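Local structure of thiosulfate sulfurtransferase YnjE (Escherichia coli K-12, 3IPP) at residues I24-S29 with V80-N85. The protein transfers sulfur from thiosulfate to cyanide, yielding thiocyanate and sulfite, and works as a periplasmic monomer built from three rhodanese domains. Sequence-based numbering, arbitrary orientation. Where two conformers were deposited one is given.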
# COMPACT_ATOMS: atom_id res chain seq x y z
N ILE A 24 -19.89 0.55 9.71
CA ILE A 24 -18.66 1.31 9.73
C ILE A 24 -17.72 0.82 10.86
O ILE A 24 -18.03 0.88 12.06
CB ILE A 24 -18.91 2.80 9.81
CG1 ILE A 24 -19.70 3.26 8.56
CG2 ILE A 24 -17.56 3.53 9.90
CD1 ILE A 24 -19.93 4.76 8.52
N ASP A 25 -16.60 0.24 10.44
CA ASP A 25 -15.56 -0.23 11.30
C ASP A 25 -14.73 0.99 11.65
O ASP A 25 -14.16 1.62 10.76
CB ASP A 25 -14.72 -1.29 10.59
CG ASP A 25 -13.79 -2.06 11.55
OD1 ASP A 25 -13.30 -1.49 12.55
OD2 ASP A 25 -13.53 -3.26 11.28
N THR A 26 -14.68 1.33 12.93
CA THR A 26 -14.04 2.55 13.38
C THR A 26 -12.66 2.33 14.00
O THR A 26 -12.10 3.26 14.57
CB THR A 26 -14.94 3.33 14.36
OG1 THR A 26 -14.90 2.70 15.66
CG2 THR A 26 -16.38 3.40 13.84
N ARG A 27 -12.14 1.11 13.88
CA ARG A 27 -10.79 0.76 14.32
C ARG A 27 -9.71 1.21 13.35
O ARG A 27 -9.98 1.56 12.19
CB ARG A 27 -10.64 -0.75 14.52
CG ARG A 27 -11.59 -1.37 15.49
CD ARG A 27 -11.49 -2.88 15.48
NE ARG A 27 -11.97 -3.43 14.19
CZ ARG A 27 -11.86 -4.72 13.84
NH1 ARG A 27 -11.32 -5.61 14.68
NH2 ARG A 27 -12.29 -5.12 12.65
N PRO A 28 -8.46 1.21 13.81
CA PRO A 28 -7.40 1.52 12.83
C PRO A 28 -7.37 0.50 11.67
O PRO A 28 -7.77 -0.67 11.86
CB PRO A 28 -6.12 1.48 13.68
CG PRO A 28 -6.61 1.89 15.10
CD PRO A 28 -7.99 1.25 15.22
N SER A 29 -6.92 0.92 10.48
CA SER A 29 -7.02 0.06 9.30
C SER A 29 -6.34 -1.30 9.52
O SER A 29 -6.82 -2.31 9.02
CB SER A 29 -6.48 0.75 8.06
OG SER A 29 -5.09 1.06 8.19
N VAL A 80 -26.71 3.54 9.46
CA VAL A 80 -25.28 3.32 9.63
C VAL A 80 -25.07 2.64 10.99
O VAL A 80 -25.57 3.13 12.01
CB VAL A 80 -24.51 4.64 9.65
CG1 VAL A 80 -23.13 4.40 9.31
CG2 VAL A 80 -25.01 5.54 8.56
N ALA A 81 -24.35 1.51 11.02
CA ALA A 81 -24.08 0.82 12.27
C ALA A 81 -22.59 0.82 12.52
O ALA A 81 -21.82 0.34 11.68
CB ALA A 81 -24.63 -0.58 12.24
N LEU A 82 -22.18 1.40 13.65
CA LEU A 82 -20.77 1.54 13.99
C LEU A 82 -20.30 0.41 14.93
O LEU A 82 -21.10 -0.14 15.69
CB LEU A 82 -20.49 2.90 14.65
CG LEU A 82 -20.98 4.20 14.00
CD1 LEU A 82 -20.56 5.37 14.89
CD2 LEU A 82 -20.39 4.41 12.66
N TYR A 83 -19.03 0.06 14.85
CA TYR A 83 -18.43 -0.84 15.83
C TYR A 83 -16.98 -0.48 16.09
O TYR A 83 -16.41 0.32 15.34
CB TYR A 83 -18.59 -2.31 15.45
CG TYR A 83 -17.85 -2.77 14.20
CD1 TYR A 83 -16.61 -3.39 14.30
CD2 TYR A 83 -18.41 -2.62 12.92
CE1 TYR A 83 -15.95 -3.84 13.21
CE2 TYR A 83 -17.75 -3.08 11.77
CZ TYR A 83 -16.52 -3.69 11.93
OH TYR A 83 -15.81 -4.15 10.87
N GLY A 84 -16.41 -1.02 17.17
CA GLY A 84 -15.02 -0.76 17.58
C GLY A 84 -14.94 -0.35 19.04
O GLY A 84 -15.88 -0.59 19.80
N ASN A 85 -13.83 0.26 19.44
CA ASN A 85 -13.73 0.86 20.76
C ASN A 85 -14.78 1.96 20.96
O ASN A 85 -15.08 2.72 20.02
CB ASN A 85 -12.35 1.46 20.96
CG ASN A 85 -12.37 2.61 21.92
OD1 ASN A 85 -12.35 3.76 21.50
ND2 ASN A 85 -12.44 2.30 23.23
O HOH W 1 -12.19 1.66 17.47
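Asp25 and Tyr83 pair on neighbouring parallel strands, and the carboxylate of Asp25 joins the Tyr83 hydroxyl to the Arg27 guanidinium. Asp25 CA lies over one face of the Tyr83 ring in a CH-pi contact, 3.8 Å from the centroid, and Asp25 CB lies by the phenol end, 3.1 Å from Tyr83 OH. With CG anti to the backbone N (chi1 -167°), the carboxylate is brought beside this end of the ring, the two planes 49° apart. OD2 accepts a very short bond from Tyr83 OH (2.5 Å) and, through its syn lone pair, one from Arg27 NH2. OD1 uses its own syn lone pair for Arg27 NE at 2.9 Å, while on its anti side it takes the backbone N of Arg27, closing an Asx turn at the end of the strand. Arg27 thus grips the carboxylate side-on, with both oxygens nearly in the guanidinium plane, and its NH2 also meets the ring edge of Tyr83. Were Asp25 replaced by an alanine, the buried guanidinium would probably lose its counter-charge, the tyrosine hydroxyl this acceptor and the turn its pin. Thr26, where the strand has ended, completes the pairing about Asp25: its N and OG1 (2.8 Å for the latter) approach Tyr83 O from opposite faces of its carbonyl plane. On the other face of the sheet, Ile24 CD1 packs against Val80 CG1, and its CB against Leu82 CD2 at 3.6 Å. There Leu96 and Val89 of helix 86-99 cover Ile24 and Leu82, whereas the loop residue His45 touches Asp25 and Tyr83. Strands 22-25 and 80-83 form the centre of the parallel sheet of the first rhodanese domain, flanked by 50-51 and 104-106.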